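Side-chain contacts in glycosyl transferase (Staphylococcus aureus, PDB 5U02), which is a glycosyl transferase that here comprises a helical linker region followed by two C-terminal beta domains of the E-set type, in an assembly of three chains: residues 167-172 and 184-189; 158-163 and 217-222; 139-144 and 265-270. All blocks are in the same frame, centred on the assembly; numbering follows the deposited sequence.

Contact 1. Residues 167-172 and 184-189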
# COMPACT_ATOMS: atom_id res chain seq x y z
N TYR A 167 -0.41 0.22 13.04
CA TYR A 167 0.21 1.43 12.52
C TYR A 167 0.63 1.19 11.08
O TYR A 167 0.73 0.05 10.62
CB TYR A 167 1.42 1.85 13.37
CG TYR A 167 2.44 0.74 13.56
CD1 TYR A 167 3.53 0.64 12.71
CD2 TYR A 167 2.30 -0.20 14.57
CE1 TYR A 167 4.47 -0.36 12.87
CE2 TYR A 167 3.23 -1.21 14.73
CZ TYR A 167 4.31 -1.29 13.88
OH TYR A 167 5.24 -2.29 14.04
N ASP A 168 0.88 2.28 10.36
CA ASP A 168 1.40 2.22 9.01
C ASP A 168 2.80 2.83 8.98
O ASP A 168 3.13 3.70 9.79
CB ASP A 168 0.50 2.97 8.02
CG ASP A 168 -0.91 2.42 7.99
OD1 ASP A 168 -1.12 1.26 8.39
OD2 ASP A 168 -1.82 3.16 7.54
N VAL A 169 3.62 2.35 8.05
CA VAL A 169 4.98 2.84 7.89
C VAL A 169 5.23 3.12 6.41
O VAL A 169 4.74 2.39 5.54
CB VAL A 169 6.04 1.86 8.45
CG1 VAL A 169 5.73 1.51 9.90
CG2 VAL A 169 6.14 0.61 7.60
N ARG A 170 5.97 4.19 6.13
CA ARG A 170 6.45 4.50 4.80
C ARG A 170 7.90 4.94 4.92
O ARG A 170 8.33 5.42 5.96
CB ARG A 170 5.64 5.61 4.12
CG ARG A 170 4.15 5.34 4.01
CD ARG A 170 3.49 6.31 3.03
NE ARG A 170 3.41 7.68 3.53
CZ ARG A 170 2.98 8.71 2.80
NH1 ARG A 170 2.60 8.52 1.54
NH2 ARG A 170 2.93 9.93 3.33
N LEU A 171 8.65 4.76 3.84
CA LEU A 171 10.01 5.27 3.77
C LEU A 171 9.98 6.67 3.18
O LEU A 171 9.37 6.90 2.13
CB LEU A 171 10.90 4.36 2.93
CG LEU A 171 12.39 4.64 3.05
CD1 LEU A 171 12.80 4.58 4.51
CD2 LEU A 171 13.20 3.65 2.25
N LYS A 172 10.62 7.62 3.86
CA LYS A 172 10.57 9.02 3.47
C LYS A 172 11.96 9.49 3.06
O LYS A 172 12.92 9.35 3.82
CB LYS A 172 10.04 9.88 4.62
CG LYS A 172 9.94 11.35 4.29
CD LYS A 172 9.39 12.11 5.49
CE LYS A 172 9.26 13.59 5.21
NZ LYS A 172 8.79 14.28 6.43
N VAL A 184 8.03 6.10 -0.20
CA VAL A 184 8.09 4.77 -0.80
C VAL A 184 7.23 3.83 0.03
O VAL A 184 7.46 3.71 1.24
CB VAL A 184 9.53 4.25 -0.89
CG1 VAL A 184 9.56 2.92 -1.63
CG2 VAL A 184 10.42 5.27 -1.57
N PRO A 185 6.25 3.15 -0.56
CA PRO A 185 5.42 2.22 0.22
C PRO A 185 6.21 1.00 0.68
O PRO A 185 7.24 0.62 0.11
CB PRO A 185 4.32 1.81 -0.77
CG PRO A 185 4.85 2.18 -2.12
CD PRO A 185 5.76 3.34 -1.93
N LEU A 186 5.69 0.37 1.73
CA LEU A 186 6.26 -0.87 2.23
C LEU A 186 6.10 -1.99 1.20
O LEU A 186 5.03 -2.15 0.61
CB LEU A 186 5.57 -1.25 3.54
CG LEU A 186 6.02 -2.51 4.28
CD1 LEU A 186 7.45 -2.38 4.73
CD2 LEU A 186 5.09 -2.77 5.45
N SER A 187 7.16 -2.76 0.98
CA SER A 187 7.11 -3.87 0.03
C SER A 187 6.69 -5.17 0.69
O SER A 187 5.94 -5.95 0.10
CB SER A 187 8.48 -4.05 -0.64
OG SER A 187 8.82 -2.91 -1.41
N VAL A 188 7.17 -5.42 1.90
CA VAL A 188 6.84 -6.61 2.68
C VAL A 188 7.36 -6.37 4.10
O VAL A 188 8.32 -5.63 4.29
CB VAL A 188 7.46 -7.89 2.07
CG1 VAL A 188 8.99 -7.86 2.18
CG2 VAL A 188 6.90 -9.14 2.72
N ASN A 189 6.73 -6.99 5.09
CA ASN A 189 7.30 -6.94 6.43
C ASN A 189 7.17 -8.31 7.09
O ASN A 189 6.18 -9.01 6.92
CB ASN A 189 6.66 -5.84 7.30
CG ASN A 189 5.24 -6.13 7.69
OD1 ASN A 189 4.31 -5.91 6.90
ND2 ASN A 189 5.04 -6.57 8.92
O HOH W 1 3.29 1.75 2.94
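L171 and V184 face each other as an antiparallel hydrogen-bonded pair, and the backbone evidence is nearly symmetrical. L171 N donates to V184 O over 3.0 Å (N-H...O 166°), and V184 N returns the bond to L171 O over 2.8 Å (165°); both donors lie in the carbonyl planes of their acceptors. Further on, a water takes the place of direct pairing. It donates to V169 O at 3.0 Å and accepts from L186 N at 3.0 Å, bridging a gap across which the two backbone atoms are 4.4 Å apart.

Apolar contacts follow the same register. L171 CB and V184 CB approach to 4.1 Å on one face of the sheet, where L171 also meets T153, L155 and I198. Beside the water bridge, V169 CG2 meets L186 CD2 at 4.1 Å, the two side chains crossing at a slant; L186 reaches there because its CG stands anti to the backbone N (chi1 -179°). Both residues also pack on Y194.

Charge leads outward. R170 lays CB near V184 O, but its guanidinium end leaves the pair for salt bridges to E218 and to E164 of the third subunit, with a cation-pi contact to Y183.

The arrangement is a beta hairpin of strands 168-175 and 181-190, the second strand interrupted by a classic beta bulge where S187 and V188 both face R195.

Contact 2. Residues 158-163 and 217-222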
# COMPACT_ATOMS: atom_id res chain seq x y z
N ASN A 158 13.11 -1.98 16.80
CA ASN A 158 13.54 -2.79 17.94
C ASN A 158 12.63 -2.57 19.14
O ASN A 158 12.33 -3.52 19.88
CB ASN A 158 14.99 -2.47 18.31
CG ASN A 158 15.98 -3.26 17.47
OD1 ASN A 158 15.60 -4.16 16.71
ND2 ASN A 158 17.26 -2.95 17.62
N GLU A 159 12.18 -1.34 19.37
CA GLU A 159 11.30 -1.04 20.49
C GLU A 159 10.19 -0.11 20.03
O GLU A 159 10.44 0.90 19.37
CB GLU A 159 12.07 -0.42 21.65
CG GLU A 159 12.81 -1.44 22.50
CD GLU A 159 13.45 -0.84 23.73
OE1 GLU A 159 13.06 0.28 24.12
OE2 GLU A 159 14.34 -1.49 24.32
N PHE A 160 8.96 -0.47 20.39
CA PHE A 160 7.77 0.29 20.04
C PHE A 160 6.65 -0.19 20.95
O PHE A 160 6.43 -1.39 21.08
CB PHE A 160 7.40 0.08 18.56
CG PHE A 160 6.55 1.18 17.99
CD1 PHE A 160 6.42 2.39 18.65
CD2 PHE A 160 5.86 0.99 16.81
CE1 PHE A 160 5.63 3.40 18.13
CE2 PHE A 160 5.07 1.99 16.28
CZ PHE A 160 4.95 3.20 16.94
N MET A 161 5.96 0.76 21.58
CA MET A 161 4.95 0.41 22.57
C MET A 161 3.65 -0.06 21.96
O MET A 161 2.63 -0.11 22.67
CB MET A 161 4.70 1.59 23.50
CG MET A 161 5.70 1.66 24.63
SD MET A 161 5.45 3.10 25.68
CE MET A 161 5.15 4.33 24.43
N ILE A 162 3.63 -0.42 20.68
CA ILE A 162 2.40 -0.87 20.04
C ILE A 162 2.75 -1.96 19.03
O ILE A 162 3.70 -1.82 18.25
CB ILE A 162 1.62 0.28 19.38
CG1 ILE A 162 0.43 -0.26 18.58
CG2 ILE A 162 2.54 1.12 18.53
CD1 ILE A 162 -0.55 0.79 18.09
N GLY A 163 1.97 -3.04 19.05
CA GLY A 163 2.26 -4.20 18.25
C GLY A 163 1.98 -4.00 16.77
O GLY A 163 1.30 -3.07 16.34
N LEU A 217 12.03 7.23 8.40
CA LEU A 217 10.92 6.30 8.47
C LEU A 217 9.73 7.01 9.09
O LEU A 217 9.81 7.49 10.22
CB LEU A 217 11.27 5.05 9.29
CG LEU A 217 10.11 4.05 9.37
CD1 LEU A 217 9.95 3.32 8.04
CD2 LEU A 217 10.29 3.06 10.51
N GLU A 218 8.64 7.09 8.34
CA GLU A 218 7.40 7.67 8.84
C GLU A 218 6.53 6.57 9.42
O GLU A 218 6.34 5.53 8.79
CB GLU A 218 6.65 8.41 7.73
CG GLU A 218 5.33 9.02 8.18
CD GLU A 218 4.38 9.25 7.02
OE1 GLU A 218 4.43 10.34 6.41
OE2 GLU A 218 3.57 8.34 6.72
N VAL A 219 6.02 6.79 10.63
CA VAL A 219 5.18 5.84 11.34
C VAL A 219 3.90 6.56 11.75
O VAL A 219 3.95 7.49 12.57
CB VAL A 219 5.88 5.24 12.57
CG1 VAL A 219 4.91 4.39 13.37
CG2 VAL A 219 7.09 4.43 12.15
N GLN A 220 2.77 6.13 11.20
CA GLN A 220 1.50 6.82 11.40
C GLN A 220 0.56 5.96 12.23
O GLN A 220 0.39 4.77 11.96
CB GLN A 220 0.86 7.16 10.05
CG GLN A 220 -0.54 7.75 10.16
CD GLN A 220 -0.81 8.81 9.11
OE1 GLN A 220 -1.47 9.81 9.38
NE2 GLN A 220 -0.28 8.59 7.91
N ILE A 221 -0.04 6.58 13.25
CA ILE A 221 -1.00 5.93 14.13
C ILE A 221 -2.28 6.75 14.05
O ILE A 221 -2.46 7.72 14.79
CB ILE A 221 -0.49 5.82 15.57
CG1 ILE A 221 0.86 5.09 15.60
CG2 ILE A 221 -1.55 5.16 16.46
CD1 ILE A 221 1.54 5.15 16.95
N GLY A 222 -3.19 6.37 13.16
CA GLY A 222 -4.36 7.19 12.91
C GLY A 222 -3.97 8.48 12.22
O GLY A 222 -3.94 8.55 10.99
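F160 drives its ring between V219 and I221, which come to meet it from the opposite direction, and the contact is wholly apolar. No hydrogen bond crosses it: the nearest CA pairs, F160 with V219 and I162 with I221, are 10.6 and 9.6 Å apart, too far for backbone pairing, so the two segments meet through side chains.

The conformations explain the fit. F160 carries CG anti to its backbone N, somewhat skewed at chi1 -158°, which extends the ring so that CZ leads. V219 CG1 sits 3.8 Å from F160 CZ and equally close to CE2, while I221 CD1 lies 3.9 Å from CZ. Both methyls approach the ring obliquely, on different sides of its plane, straddling its leading end. I221 attains this reach by an extended outer chain: CG1 is anti to the carbonyl carbon (chi1 -56°), and the next bond is also extended, carrying CD1 toward F160. I162 adds a further contact from the same segment as the ring. Its CG2 stands 3.4 Å above the ring plane, over the centre, and also touches I221 CD1 more loosely at 4.4 Å, so I162, F160 and I221 interlock.

Around this group, Y167, just before strand 168-175, meets F160 edge-to-face, and I134 contacts both F160 and I221. Strand 224-229 flanks the other segment, with F226 against I221, while a backbone bond from F160 to R104 ties the loop after strand 150-159 to helix 93-105.

Contact 3. Residues 139-144 and 265-270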
# COMPACT_ATOMS: atom_id res chain seq x y z
N VAL A 139 14.59 2.64 15.66
CA VAL A 139 14.74 2.03 14.35
C VAL A 139 16.19 1.64 14.14
O VAL A 139 17.09 2.43 14.42
CB VAL A 139 14.26 2.97 13.23
CG1 VAL A 139 14.48 2.32 11.87
CG2 VAL A 139 12.80 3.33 13.42
N LYS A 140 16.41 0.42 13.65
CA LYS A 140 17.74 -0.02 13.24
C LYS A 140 17.68 -0.45 11.78
O LYS A 140 16.78 -1.20 11.39
CB LYS A 140 18.25 -1.16 14.14
CG LYS A 140 19.63 -1.66 13.74
CD LYS A 140 19.99 -3.01 14.34
CE LYS A 140 21.47 -3.30 14.13
NZ LYS A 140 22.00 -4.40 14.98
N MET A 141 18.61 0.06 10.98
CA MET A 141 18.69 -0.31 9.57
C MET A 141 19.43 -1.64 9.49
O MET A 141 20.66 -1.69 9.55
CB MET A 141 19.39 0.78 8.77
CG MET A 141 19.40 0.56 7.25
SD MET A 141 20.29 1.87 6.37
CE MET A 141 21.94 1.64 7.00
N THR A 142 18.68 -2.74 9.37
CA THR A 142 19.26 -4.07 9.43
C THR A 142 19.70 -4.61 8.07
O THR A 142 20.40 -5.63 8.03
CB THR A 142 18.28 -5.06 10.08
OG1 THR A 142 16.94 -4.77 9.66
CG2 THR A 142 18.36 -4.96 11.60
N ALA A 143 19.33 -3.96 6.97
CA ALA A 143 19.87 -4.31 5.66
C ALA A 143 19.87 -3.08 4.77
O ALA A 143 19.01 -2.20 4.89
CB ALA A 143 19.07 -5.44 4.99
N PHE A 144 20.85 -3.02 3.87
CA PHE A 144 20.88 -1.98 2.84
C PHE A 144 21.69 -2.48 1.65
O PHE A 144 22.92 -2.53 1.73
CB PHE A 144 21.46 -0.68 3.39
CG PHE A 144 21.36 0.49 2.44
CD1 PHE A 144 22.30 0.67 1.44
CD2 PHE A 144 20.32 1.39 2.55
CE1 PHE A 144 22.20 1.74 0.56
CE2 PHE A 144 20.21 2.47 1.68
CZ PHE A 144 21.15 2.64 0.68
N ASN A 265 25.63 10.54 12.06
CA ASN A 265 25.89 9.21 11.50
C ASN A 265 24.62 8.59 10.90
O ASN A 265 24.44 7.37 10.94
CB ASN A 265 26.50 8.30 12.57
CG ASN A 265 27.25 7.12 11.97
OD1 ASN A 265 27.69 7.17 10.83
ND2 ASN A 265 27.39 6.06 12.76
N ASN A 266 23.74 9.41 10.35
CA ASN A 266 22.54 8.93 9.68
C ASN A 266 22.79 8.83 8.18
O ASN A 266 23.68 9.47 7.63
CB ASN A 266 21.35 9.86 9.95
CG ASN A 266 20.91 9.81 11.40
OD1 ASN A 266 21.04 10.79 12.13
ND2 ASN A 266 20.39 8.67 11.82
N ILE A 267 21.97 8.03 7.51
CA ILE A 267 22.21 7.71 6.11
C ILE A 267 21.44 8.66 5.22
O ILE A 267 20.28 9.02 5.50
CB ILE A 267 21.85 6.24 5.81
CG1 ILE A 267 22.28 5.86 4.40
CG2 ILE A 267 20.36 5.97 6.03
CD1 ILE A 267 22.23 4.37 4.13
N SER A 268 22.08 9.11 4.14
CA SER A 268 21.48 10.00 3.17
C SER A 268 21.89 9.56 1.77
O SER A 268 22.75 8.69 1.59
CB SER A 268 21.88 11.46 3.43
OG SER A 268 21.44 11.89 4.71
N LEU A 269 21.26 10.17 0.76
CA LEU A 269 21.55 9.87 -0.64
C LEU A 269 22.01 11.14 -1.34
O LEU A 269 21.32 12.16 -1.32
CB LEU A 269 20.32 9.30 -1.34
CG LEU A 269 19.62 8.14 -0.62
CD1 LEU A 269 18.44 7.62 -1.42
CD2 LEU A 269 20.60 7.03 -0.32
N TYR A 270 23.19 11.07 -1.96
CA TYR A 270 23.76 12.19 -2.70
C TYR A 270 23.59 11.93 -4.19
O TYR A 270 24.02 10.89 -4.71
CB TYR A 270 25.24 12.36 -2.35
CG TYR A 270 25.87 13.65 -2.84
CD1 TYR A 270 25.63 14.85 -2.19
CD2 TYR A 270 26.72 13.65 -3.94
CE1 TYR A 270 26.22 16.03 -2.64
CE2 TYR A 270 27.31 14.82 -4.39
CZ TYR A 270 27.05 16.00 -3.74
OH TYR A 270 27.64 17.16 -4.18
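One face of the F144 ring receives the CD1 methyl of I267 in a CH-pi contact. The methyl lies 3.9 Å from the ring centroid and 20° off the ring normal, displaced toward the rim so that CE2 is its nearest ring atom at 3.7 Å. At the ring's far end L269 comes only loosely near, its CD2 4.5 Å from F144 CZ, and T153 of the adjacent strand also touches the F144 side chain.

This is facing contact inside a beta sandwich, consistent with the E-set assignment: strands 138-146 and 267-274 are not paired partners, M141 and I267 have CA atoms 9.4 Å apart, and no hydrogen bond joins the segments. F144 and I267 reach toward each other from opposite directions. The CG1 branch of I267, anti to the backbone N (chi1 -173°), continues extended and delivers CD1 onto the ring.

M141 and F144 both point inward although they are three positions apart, with two residues between, a spacing that would put them on different faces of a regular strand. The classic beta bulge at T142 and A143, which both face E154, accounts for the shift. F260 adds to the packing round I267, and L155 to that round M141.

M141 crosses I267 at about a right angle; its chain is extended until the bend at chi3 (64°), and its SD settles 3.9 Å from I267 CD1 and 4.1 Å from I267 CG2.

All three contacts belong to one antiparallel, curled sheet system within the first C-terminal domain. Along the chain they are concentric: contact 3 brings together the outermost segments, contact 2 the next and contact 1 the innermost. Centres of contacts 1 and 2 are 11 Å apart, those of 1 and 3 15 Å, and those of 2 and 3 18 Å. Contacts 1 and 2 meet through neighbouring strands 168-175 and 212-221, where D168 O and Q220 N lie 2.8 Å apart, a probable hydrogen bond. L217 CD2 and V139 CG2, 3.9 Å apart, connect contacts 2 and 3. Segments of contacts 1 and 2 also reach neighbouring subunits, whereas no other chain of the assembly touches the segments of contact 3.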